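Local coordinates for protein tumour necrosis factor receptor (Ectromelia virus, PDB 3ON9) that probably dampens host immune defence by binding tumour necrosis factor and chemokines outside the cell, this chain being its chemokine-binding SECRET domain, at residues Ser25-Gly28 against Ser29-Ile33; Asp133-Tyr136 against Ser137-Asp140. All coordinates share one frame; numbering follows the deposited sequence.

Contact 1 (Ser25-Gly28 against Ser29-Ile33); sequences SSIG and SSSTI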
loop_
_atom_site.group_PDB
_atom_site.type_symbol
_atom_site.label_atom_id
_atom_site.label_comp_id
_atom_site.label_asym_id
_atom_site.label_seq_id
_atom_site.Cartn_x
_atom_site.Cartn_y
_atom_site.Cartn_z
ATOM N N SER A 25 -1.249 -2.632 -14.281
ATOM C CA SER A 25 -1.949 -3.067 -13.079
ATOM C C SER A 25 -2.738 -4.348 -13.288
ATOM O O SER A 25 -3.400 -4.529 -14.324
ATOM C CB SER A 25 -2.927 -1.983 -12.618
ATOM O OG SER A 25 -3.836 -2.504 -11.647
ATOM N N SER A 26 -2.698 -5.218 -12.288
ATOM C CA SER A 26 -3.584 -6.375 -12.272
ATOM C C SER A 26 -4.132 -6.650 -10.885
ATOM O O SER A 26 -3.423 -7.155 -10.013
ATOM C CB SER A 26 -2.884 -7.623 -12.809
ATOM O OG SER A 26 -3.738 -8.746 -12.633
ATOM N N ILE A 27 -5.404 -6.324 -10.682
ATOM C CA ILE A 27 -6.032 -6.503 -9.382
ATOM C C ILE A 27 -6.598 -7.912 -9.245
ATOM O O ILE A 27 -6.935 -8.556 -10.236
ATOM C CB ILE A 27 -7.101 -5.409 -9.120
ATOM C CG1 ILE A 27 -6.406 -4.054 -8.921
ATOM C CG2 ILE A 27 -7.931 -5.735 -7.886
ATOM C CD1 ILE A 27 -7.347 -2.894 -8.695
ATOM N N GLY A 28 -6.656 -8.407 -8.013
ATOM C CA GLY A 28 -7.146 -9.750 -7.756
ATOM C C GLY A 28 -6.672 -10.189 -6.381
ATOM O O GLY A 28 -6.331 -9.355 -5.542
ATOM N N SER A 29 -6.631 -11.501 -6.172
ATOM C CA SER A 29 -6.163 -12.086 -4.920
ATOM C C SER A 29 -4.758 -11.602 -4.569
ATOM O O SER A 29 -4.439 -11.369 -3.398
ATOM C CB SER A 29 -6.172 -13.605 -5.054
ATOM O OG SER A 29 -7.505 -14.084 -5.086
ATOM N N SER A 30 -3.920 -11.490 -5.588
ATOM C CA SER A 30 -2.592 -10.906 -5.446
ATOM C C SER A 30 -2.523 -9.744 -6.429
ATOM O O SER A 30 -2.285 -9.930 -7.621
ATOM C CB SER A 30 -1.508 -11.951 -5.730
ATOM O OG SER A 30 -0.198 -11.412 -5.572
ATOM N N SER A 31 -2.770 -8.538 -5.928
ATOM C CA SER A 31 -2.852 -7.367 -6.786
ATOM C C SER A 31 -1.467 -6.783 -7.038
ATOM O O SER A 31 -0.646 -6.686 -6.121
ATOM C CB SER A 31 -3.753 -6.310 -6.143
ATOM O OG SER A 31 -5.084 -6.775 -5.976
ATOM N N THR A 32 -1.205 -6.393 -8.283
ATOM C CA THR A 32 0.093 -5.823 -8.611
ATOM C C THR A 32 0.023 -4.481 -9.323
ATOM O O THR A 32 -0.870 -4.238 -10.148
ATOM C CB THR A 32 0.955 -6.794 -9.449
ATOM O OG1 THR A 32 0.209 -7.242 -10.591
ATOM C CG2 THR A 32 1.400 -8.000 -8.614
ATOM N N ILE A 33 0.977 -3.617 -8.989
ATOM C CA ILE A 33 1.330 -2.476 -9.822
ATOM C C ILE A 33 2.769 -2.702 -10.232
ATOM O O ILE A 33 3.605 -2.963 -9.382
ATOM C CB ILE A 33 1.245 -1.157 -9.027
ATOM C CG1 ILE A 33 -0.195 -0.906 -8.559
ATOM C CG2 ILE A 33 1.808 0.001 -9.851
ATOM C CD1 ILE A 33 -0.295 0.095 -7.383
HETATM O O HOH W 1 -3.369 -10.298 -10.132
#
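A tight beta hairpin joins strand 24-26 to strand 30-34, and Ser26 faces Thr32 across it as an antiparallel hydrogen-bonded pair. Both bonds of that pair are of ordinary length and fairly straight: Ser26 N gives its hydrogen to Thr32 O at 3.0 Å, and Thr32 N returns one to Ser26 O at 2.9 Å. Two CA-H...O contacts add to the ladder, from Ser25 CA to Thr32 O and from Ser31 CA to Ser26 O, each at 3.3 Å. One step further from the turn, Ser25 and Ile33 form a non-hydrogen-bonded pair, with Ser25 OG turned to Asp54 on the other sheet.

Side chains and a water fill in around the turn. Ser31 OG stands anti to its own carbonyl carbon (chi1 -62°), which carries it toward the Gly28 end of the bend. There it lies 2.9 Å from Gly28 O, a doubtful hydrogen bond, since the position of that carbonyl is uncertain. Ile27 lies against the same hydroxyl, CG2 resting 3.6 Å from Ser31 OG. Elsewhere across the hairpin, water 1 accepts from Ser26 OG at 3.0 Å and donates to Ser30 O at 2.8 Å, linking the strands where the direct ladder ends. Gly28 takes a backbone shape (phi 161°, psi -158°) that calls for glycine. On its other side, strand 30-34 bonds through the backbones of Ser31 and Ile33 to Leu42 and Ile40 of strand 38-45, which makes this two-stranded hairpin the edge of one sheet of the SECRET beta-sandwich.

Contact 2 (Asp133-Tyr136 against Ser137-Asp140); sequences DAIY and SDMD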
loop_
_atom_site.group_PDB
_atom_site.type_symbol
_atom_site.label_atom_id
_atom_site.label_comp_id
_atom_site.label_asym_id
_atom_site.label_seq_id
_atom_site.Cartn_x
_atom_site.Cartn_y
_atom_site.Cartn_z
ATOM N N ASP A 133 -17.925 4.916 9.519
ATOM C CA ASP A 133 -18.924 5.332 10.504
ATOM C C ASP A 133 -18.295 6.035 11.702
ATOM O O ASP A 133 -18.994 6.700 12.475
ATOM C CB ASP A 133 -19.716 4.130 11.026
ATOM C CG ASP A 133 -20.649 3.534 9.989
ATOM O OD1 ASP A 133 -20.982 4.218 8.997
ATOM O OD2 ASP A 133 -21.061 2.368 10.179
ATOM N N ALA A 134 -16.983 5.873 11.874
ATOM C CA ALA A 134 -16.282 6.393 13.049
ATOM C C ALA A 134 -15.503 7.672 12.743
ATOM O O ALA A 134 -15.215 7.970 11.587
ATOM C CB ALA A 134 -15.352 5.331 13.619
ATOM N N ILE A 135 -15.179 8.437 13.784
ATOM C CA ILE A 135 -14.418 9.673 13.596
ATOM C C ILE A 135 -13.064 9.412 12.937
ATOM O O ILE A 135 -12.475 8.338 13.086
ATOM C CB ILE A 135 -14.232 10.456 14.919
ATOM C CG1 ILE A 135 -13.568 9.580 15.985
ATOM C CG2 ILE A 135 -15.578 10.959 15.420
ATOM C CD1 ILE A 135 -13.171 10.343 17.253
ATOM N N TYR A 136 -12.588 10.403 12.197
ATOM C CA TYR A 136 -11.322 10.290 11.487
ATOM C C TYR A 136 -10.165 9.855 12.402
ATOM O O TYR A 136 -9.321 9.049 12.012
ATOM C CB TYR A 136 -11.008 11.612 10.784
ATOM C CG TYR A 136 -9.656 11.657 10.123
ATOM C CD1 TYR A 136 -9.498 11.271 8.803
ATOM C CD2 TYR A 136 -8.536 12.099 10.821
ATOM C CE1 TYR A 136 -8.267 11.314 8.191
ATOM C CE2 TYR A 136 -7.293 12.141 10.223
ATOM C CZ TYR A 136 -7.168 11.753 8.906
ATOM O OH TYR A 136 -5.944 11.793 8.295
ATOM N N SER A 137 -10.126 10.354 13.629
ATOM C CA SER A 137 -8.987 10.033 14.483
ATOM C C SER A 137 -8.997 8.597 15.022
ATOM O O SER A 137 -8.041 8.173 15.671
ATOM C CB SER A 137 -8.827 11.063 15.610
ATOM O OG SER A 137 -10.077 11.430 16.145
ATOM N N ASP A 138 -10.060 7.847 14.735
ATOM C CA ASP A 138 -10.154 6.446 15.159
ATOM C C ASP A 138 -9.635 5.441 14.124
ATOM O O ASP A 138 -9.694 4.233 14.356
ATOM C CB ASP A 138 -11.596 6.093 15.525
ATOM C CG ASP A 138 -11.987 6.589 16.903
ATOM O OD1 ASP A 138 -11.094 7.060 17.636
ATOM O OD2 ASP A 138 -13.186 6.499 17.247
ATOM N N MET A 139 -9.143 5.924 12.989
ATOM C CA MET A 139 -8.541 5.031 11.995
ATOM C C MET A 139 -7.259 4.403 12.563
ATOM O O MET A 139 -6.601 5.003 13.406
ATOM C CB MET A 139 -8.194 5.796 10.713
ATOM C CG MET A 139 -9.352 6.499 10.032
ATOM S SD MET A 139 -8.920 7.083 8.380
ATOM C CE MET A 139 -7.316 7.821 8.677
ATOM N N ASP A 140 -6.905 3.205 12.095
ATOM C CA ASP A 140 -5.598 2.616 12.403
ATOM C C ASP A 140 -4.674 2.930 11.230
ATOM O O ASP A 140 -4.987 2.608 10.077
ATOM C CB ASP A 140 -5.693 1.092 12.559
ATOM C CG ASP A 140 -6.242 0.664 13.893
ATOM O OD1 ASP A 140 -6.210 1.461 14.859
ATOM O OD2 ASP A 140 -6.707 -0.494 13.983
#
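Ile135 and Asp138 meet across a short 3-10 turn in the connection between strands 122-130 and 140-145 of the SECRET domain, and Tyr136 and Met139 meet one residue later. The turn rests on two successive backbone bonds between residues three apart, the spacing that defines a 3-10 turn. Asp138 N donates to Ile135 O at 3.0 Å, and Met139 N donates to Tyr136 O over a longer 3.3 Å, though very straight at 170°.

The side-chain contacts on the Ile135 side are van der Waals in kind. Ile135 carries CG1 between its backbone N and carbonyl carbon (chi1 56°), and this torsion swings the ethyl branch towards the turn. CG1 comes 3.4 Å from Asp138 OD2, while CD1 reaches on to Ser137 OG at 3.5 Å. The branch thus crosses the Asp138 carboxylate obliquely, and Ala134 CB adds a looser touch on Asp138 CB.

Aromatic contacts make up the other half. The CB of Tyr136 points away from residues 137-140, yet its ring still meets Met139. The Met139 chain bends back at chi3 (-45°) and brings its methyl obliquely against the ring in an off-centre CH-pi contact, 4.1 Å from CE to the Tyr136 ring centroid. The sulfur approaches the same ring obliquely, making this a Met-aromatic contact as well. Met139 also touches Val128 and Ala130 of strand 122-130, so the turn packs on the neighbouring strand. The thioether chain follows the turn closely: Met139 CG sits 3.2 Å from Tyr136 O, and Met139 CE ends 3.7 Å from Tyr136 CE1.

Contact 1 and contact 2 are separate surface features of one SECRET domain, 27 Å apart between centres and about 18 Å between nearest atoms. Contact 1 forms an edge of the mixed sheet, whereas contact 2 leads into strand 140-145, an outermost strand of the antiparallel sheet. The two sheets pack on each other near contact 1, where Ser31 and Ile33 touch Phe67 of strand 62-69. At contact 2, the Asp140 carboxylate bonds to the loop leading into strand 110-116, through His109 and the backbone N of Leu106 and Met107. Neither contact holds a ligand here, and their centres lie 12 and 19 Å from that of the chain.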